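L-hydantoinase (PDB 1GKR) hydrolyses the ring of 5-substituted hydantoins with two zinc ions per subunit, preferring aryl over alkyl derivatives, with stereoselectivity that depends on the substrate. Local coordinates at residues D58-I63 against I91-T96. Residues are numbered along the deposited sequence; the frame is centred on the assembly and turned at random.
Sequences DEHVHI and IEMPIT. With ZN (zinc ion), chain F.
The His-X-His zinc motif of the amidohydrolase barrel, His60 and His62, meets Met93 just past the neighbouring parallel strand 87-92. Each histidine binds the same zinc ion through NE2, at 2.1 Å for His60 NE2. Asp312 and the N6-carboxylated Lys147, through its carbamate, belong to the same metal site. Met93 SD lies obliquely to the His60 ring, 4.2 Å from its centroid. Met93 CG is modelled over one face of the His62 ring, too close to be exact. His62 ND1 donates to a water at 3.0 Å, in the plane of the ring. That water donates to Ile95 O and weakly to Met93 O. This second-shell water, with the zinc on NE2, would help fix the ring's rotation. His60 ND1 hydrogen-bonds Glu262. The two strands belong to the beta-alpha-beta unit that includes helix 75-85. Their backbones join through Ile91 N to Asp58 O, 3.1 Å, and a straighter bond from Met93 N to Val61 O, 2.9 Å. On the face opposite the zinc, the bent Glu92 side chain crosses Val61 at about a right angle, and its OE1 is hydrogen-bonded to Ile64 N. The modelled approach of Glu92 OE2 to Ile63 N is too short to be exact.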
loop_
_atom_site.group_PDB
_atom_site.type_symbol
_atom_site.label_atom_id
_atom_site.label_comp_id
_atom_site.label_asym_id
_atom_site.label_seq_id
_atom_site.Cartn_x
_atom_site.Cartn_y
_atom_site.Cartn_z
ATOM N N ASP A 58 -26.885 21.569 -3.623
ATOM C CA ASP A 58 -25.579 22.104 -3.262
ATOM C C ASP A 58 -25.403 22.122 -1.741
ATOM O O ASP A 58 -26.070 22.872 -1.031
ATOM C CB ASP A 58 -25.408 23.505 -3.833
ATOM C CG ASP A 58 -23.974 23.943 -3.831
ATOM O OD1 ASP A 58 -23.256 23.566 -2.890
ATOM O OD2 ASP A 58 -23.555 24.663 -4.758
ATOM N N GLU A 59 -24.494 21.278 -1.262
ATOM C CA GLU A 59 -24.200 21.112 0.162
ATOM C C GLU A 59 -23.230 22.144 0.712
ATOM O O GLU A 59 -22.930 22.137 1.908
ATOM C CB GLU A 59 -23.569 19.736 0.399
ATOM C CG GLU A 59 -22.221 19.604 -0.306
ATOM C CD GLU A 59 -21.599 18.222 -0.199
ATOM O OE1 GLU A 59 -22.341 17.249 0.055
ATOM O OE2 GLU A 59 -20.364 18.110 -0.390
ATOM N N HIS A 60 -22.718 23.016 -0.146
ATOM C CA HIS A 60 -21.744 23.984 0.320
ATOM C C HIS A 60 -22.051 25.425 -0.077
ATOM O O HIS A 60 -21.455 25.971 -1.009
ATOM C CB HIS A 60 -20.370 23.569 -0.183
ATOM C CG HIS A 60 -19.247 24.228 0.546
ATOM N ND1 HIS A 60 -17.985 23.675 0.629
ATOM C CD2 HIS A 60 -19.194 25.397 1.228
ATOM C CE1 HIS A 60 -17.208 24.476 1.335
ATOM N NE2 HIS A 60 -17.917 25.528 1.710
ATOM N N VAL A 61 -22.963 26.042 0.660
ATOM C CA VAL A 61 -23.375 27.397 0.371
ATOM C C VAL A 61 -23.158 28.355 1.545
ATOM O O VAL A 61 -23.451 28.028 2.706
ATOM C CB VAL A 61 -24.868 27.402 -0.045
ATOM C CG1 VAL A 61 -25.322 28.806 -0.446
ATOM C CG2 VAL A 61 -25.068 26.430 -1.180
ATOM N N HIS A 62 -22.622 29.532 1.227
ATOM C CA HIS A 62 -22.385 30.584 2.214
ATOM C C HIS A 62 -23.121 31.870 1.805
ATOM O O HIS A 62 -22.490 32.842 1.381
ATOM C CB HIS A 62 -20.905 30.932 2.323
ATOM C CG HIS A 62 -20.033 29.802 2.758
ATOM N ND1 HIS A 62 -19.958 29.381 4.067
ATOM C CD2 HIS A 62 -19.136 29.052 2.069
ATOM C CE1 HIS A 62 -19.049 28.425 4.168
ATOM N NE2 HIS A 62 -18.538 28.205 2.970
ATOM N N ILE A 63 -24.446 31.879 1.891
ATOM C CA ILE A 63 -25.171 33.092 1.569
ATOM C C ILE A 63 -24.889 34.031 2.741
ATOM O O ILE A 63 -24.872 35.243 2.577
ATOM C CB ILE A 63 -26.680 32.838 1.437
ATOM C CG1 ILE A 63 -26.953 32.047 0.156
ATOM C CG2 ILE A 63 -27.435 34.168 1.424
ATOM C CD1 ILE A 63 -28.396 31.626 -0.011
ATOM N N ILE A 91 -27.722 23.915 1.337
ATOM C CA ILE A 91 -27.505 23.644 2.736
ATOM C C ILE A 91 -26.574 24.777 3.169
ATOM O O ILE A 91 -25.414 24.791 2.777
ATOM C CB ILE A 91 -26.860 22.266 2.930
ATOM C CG1 ILE A 91 -27.584 21.236 2.054
ATOM C CG2 ILE A 91 -27.011 21.823 4.374
ATOM C CD1 ILE A 91 -27.177 19.790 2.319
ATOM N N GLU A 92 -27.100 25.743 3.931
ATOM C CA GLU A 92 -26.329 26.907 4.402
ATOM C C GLU A 92 -25.330 26.546 5.465
ATOM O O GLU A 92 -25.700 25.913 6.455
ATOM C CB GLU A 92 -27.241 27.963 5.018
ATOM C CG GLU A 92 -27.374 29.240 4.232
ATOM C CD GLU A 92 -26.102 30.049 4.138
ATOM O OE1 GLU A 92 -25.590 30.549 5.173
ATOM O OE2 GLU A 92 -25.626 30.188 2.999
ATOM N N MET A 93 -24.081 26.964 5.276
ATOM C CA MET A 93 -23.040 26.704 6.263
ATOM C C MET A 93 -23.348 27.592 7.475
ATOM O O MET A 93 -24.145 28.527 7.383
ATOM C CB MET A 93 -21.666 27.037 5.692
ATOM C CG MET A 93 -21.305 26.241 4.458
ATOM S SD MET A 93 -20.386 24.702 4.758
ATOM C CE MET A 93 -20.888 24.307 6.410
ATOM N N PRO A 94 -22.703 27.332 8.621
ATOM C CA PRO A 94 -23.000 28.156 9.787
ATOM C C PRO A 94 -22.032 29.290 10.030
ATOM O O PRO A 94 -21.942 29.779 11.146
ATOM C CB PRO A 94 -22.965 27.137 10.905
ATOM C CG PRO A 94 -21.758 26.325 10.517
ATOM C CD PRO A 94 -21.825 26.210 8.994
ATOM N N ILE A 95 -21.297 29.698 9.003
ATOM C CA ILE A 95 -20.341 30.791 9.164
ATOM C C ILE A 95 -21.080 32.086 8.883
ATOM O O ILE A 95 -21.307 32.442 7.724
ATOM C CB ILE A 95 -19.185 30.739 8.151
ATOM C CG1 ILE A 95 -18.604 29.329 8.040
ATOM C CG2 ILE A 95 -18.130 31.745 8.557
ATOM C CD1 ILE A 95 -17.652 28.954 9.106
ATOM N N THR A 96 -21.449 32.792 9.938
ATOM C CA THR A 96 -22.163 34.050 9.792
ATOM C C THR A 96 -22.172 34.706 11.157
ATOM O O THR A 96 -21.563 34.189 12.087
ATOM C CB THR A 96 -23.636 33.814 9.300
ATOM O OG1 THR A 96 -24.319 35.065 9.235
ATOM C CG2 THR A 96 -24.395 32.901 10.236
HETATM ZN ZN ZN F . -16.764 27.157 2.423
HETATM O O HOH W 1 -22.052 30.288 5.944
HETATM O O HOH W 2 -14.534 28.238 2.062
#